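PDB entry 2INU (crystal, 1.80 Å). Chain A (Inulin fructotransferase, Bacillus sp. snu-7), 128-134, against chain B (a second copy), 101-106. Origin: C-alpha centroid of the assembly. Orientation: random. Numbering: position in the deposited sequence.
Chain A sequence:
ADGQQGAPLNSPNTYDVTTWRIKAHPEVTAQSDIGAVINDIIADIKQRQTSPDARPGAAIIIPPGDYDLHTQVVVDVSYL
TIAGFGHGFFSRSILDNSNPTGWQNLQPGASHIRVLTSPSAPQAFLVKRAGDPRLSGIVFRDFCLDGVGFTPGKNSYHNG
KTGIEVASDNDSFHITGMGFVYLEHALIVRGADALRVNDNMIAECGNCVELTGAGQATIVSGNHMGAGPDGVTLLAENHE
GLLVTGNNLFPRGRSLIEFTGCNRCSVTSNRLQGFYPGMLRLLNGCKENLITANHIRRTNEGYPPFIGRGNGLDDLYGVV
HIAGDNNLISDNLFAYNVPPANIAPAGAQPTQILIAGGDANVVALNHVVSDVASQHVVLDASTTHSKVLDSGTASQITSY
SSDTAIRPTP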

# COMPACT_ATOMS: atom_id res chain seq x y z
N LYS A 128 -7.75 10.20 24.66
CA LYS A 128 -6.83 10.23 25.78
C LYS A 128 -7.39 9.50 26.97
O LYS A 128 -8.59 9.43 27.18
CB LYS A 128 -6.50 11.67 26.17
CG LYS A 128 -7.72 12.46 26.65
CD LYS A 128 -7.30 13.87 27.08
CE LYS A 128 -8.53 14.69 27.46
NZ LYS A 128 -8.16 16.05 27.94
N ARG A 129 -6.49 8.94 27.76
CA ARG A 129 -6.90 8.25 28.95
C ARG A 129 -5.78 8.16 29.94
O ARG A 129 -4.60 8.01 29.57
CB ARG A 129 -7.40 6.85 28.65
CG ARG A 129 -8.07 6.20 29.85
CD ARG A 129 -8.62 4.83 29.54
NE ARG A 129 -7.56 3.85 29.31
CZ ARG A 129 -7.78 2.59 28.94
NH1 ARG A 129 -9.02 2.16 28.76
NH2 ARG A 129 -6.76 1.76 28.76
N ALA A 130 -6.15 8.30 31.20
CA ALA A 130 -5.18 8.23 32.27
C ALA A 130 -5.18 6.80 32.74
O ALA A 130 -6.00 5.98 32.31
CB ALA A 130 -5.59 9.14 33.39
N GLY A 131 -4.25 6.52 33.63
CA GLY A 131 -4.14 5.21 34.20
C GLY A 131 -3.46 4.25 33.24
O GLY A 131 -3.00 4.59 32.14
N ASP A 132 -3.36 3.01 33.68
CA ASP A 132 -2.74 2.03 32.86
C ASP A 132 -3.81 1.14 32.28
O ASP A 132 -4.88 1.00 32.85
CB ASP A 132 -1.69 1.29 33.67
CG ASP A 132 -0.51 2.18 33.95
OD1 ASP A 132 -0.23 3.02 33.07
OD2 ASP A 132 0.14 2.04 35.00
N PRO A 133 -3.56 0.63 31.09
CA PRO A 133 -3.24 0.08 29.77
C PRO A 133 -3.26 1.27 28.84
O PRO A 133 -4.10 2.16 28.99
CB PRO A 133 -4.40 -0.82 29.51
CG PRO A 133 -4.45 -1.53 30.81
CD PRO A 133 -4.09 -0.52 31.87
N ARG A 134 -2.30 1.34 27.93
CA ARG A 134 -2.34 2.46 27.02
C ARG A 134 -3.51 2.10 26.16
O ARG A 134 -3.90 0.94 26.06
CB ARG A 134 -1.14 2.53 26.10
CG ARG A 134 0.19 2.63 26.75
CD ARG A 134 1.22 2.53 25.64
NE ARG A 134 1.40 1.15 25.20
CZ ARG A 134 2.24 0.77 24.24
NH1 ARG A 134 2.97 1.67 23.62
NH2 ARG A 134 2.35 -0.51 23.93
N THR B 101 -2.50 -4.86 38.29
CA THR B 101 -3.26 -4.05 39.25
C THR B 101 -3.75 -2.69 38.73
O THR B 101 -2.97 -1.83 38.34
CB THR B 101 -2.48 -3.80 40.55
OG1 THR B 101 -2.00 -5.05 41.07
CG2 THR B 101 -3.39 -3.15 41.58
N GLY B 102 -5.06 -2.52 38.75
CA GLY B 102 -5.66 -1.27 38.31
C GLY B 102 -5.68 -1.09 36.80
O GLY B 102 -5.99 -0.00 36.32
N TRP B 103 -5.35 -2.14 36.06
CA TRP B 103 -5.35 -2.08 34.60
C TRP B 103 -6.81 -2.03 34.10
O TRP B 103 -7.66 -2.81 34.53
CB TRP B 103 -4.61 -3.29 34.01
CG TRP B 103 -3.11 -3.09 33.80
CD1 TRP B 103 -2.23 -2.46 34.63
CD2 TRP B 103 -2.34 -3.55 32.67
NE1 TRP B 103 -0.96 -2.50 34.10
CE2 TRP B 103 -1.00 -3.16 32.90
CE3 TRP B 103 -2.65 -4.25 31.50
CZ2 TRP B 103 0.04 -3.45 32.00
CZ3 TRP B 103 -1.62 -4.54 30.60
CH2 TRP B 103 -0.29 -4.14 30.86
N GLN B 104 -7.09 -1.09 33.21
CA GLN B 104 -8.43 -0.89 32.66
C GLN B 104 -8.81 -1.86 31.54
O GLN B 104 -9.98 -1.93 31.13
CB GLN B 104 -8.57 0.57 32.19
CG GLN B 104 -8.29 1.57 33.33
CD GLN B 104 -8.15 3.00 32.88
OE1 GLN B 104 -9.13 3.67 32.56
NE2 GLN B 104 -6.90 3.49 32.85
N ASN B 105 -7.83 -2.61 31.06
CA ASN B 105 -8.04 -3.59 30.01
C ASN B 105 -7.08 -4.76 30.26
O ASN B 105 -5.91 -4.54 30.57
CB ASN B 105 -7.74 -2.98 28.63
CG ASN B 105 -8.72 -1.90 28.24
OD1 ASN B 105 -9.82 -2.19 27.77
ND2 ASN B 105 -8.33 -0.65 28.44
N LEU B 106 -7.59 -5.98 30.13
CA LEU B 106 -6.76 -7.16 30.32
C LEU B 106 -6.85 -8.05 29.09
O LEU B 106 -6.26 -9.13 29.05
CB LEU B 106 -7.24 -7.94 31.55
CG LEU B 106 -7.23 -7.28 32.94
CD1 LEU B 106 -8.13 -8.07 33.87
CD2 LEU B 106 -5.81 -7.22 33.48
O HOH W 1 -4.76 2.39 35.90
O HOH W 2 1.23 -0.91 35.03

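Gln B104 and Pro A133 organise this contact between two irregular segments. Gln B104, which has the largest covered area, points toward chain A and bonds to its backbone through both main chain and side chain. Its NE2 donates to Ala A130 O at 2.7 Å and to Asp A132 O at 3.2 Å, so one amide group spans two carbonyls. Asp A132 O also accepts from Gln B104 N (3.1 Å), and the two bonds to this oxygen hold the glutamine at both ends. Between the carbonyls lies Gly A131, whose CA is 3.5 Å from Gln B104 NE2; a CB built there would clash with that nitrogen.

Pro A133, preceded by a cis peptide bond, packs over one face of the Trp B103 indole. Its CD lies 3.7 Å from the centroid of the five-membered ring, 27° off the normal, a CH-pi arrangement, while CG approaches CE3 of Trp B103 to 3.3 Å. The carbonyl oxygen of Pro A133 accepts from Arg A129 NH2 at 2.7 Å, tying the arginine back to its own chain, with its guanidinium beneath Gln B104 NE2.

Two waters extend the contact around Asp A132: one links Asp A132 N to Gly B102 O (2.7 Å from each), the other Asp A132 OD2 (3.1 Å) to Trp B103 NE1 (2.9 Å).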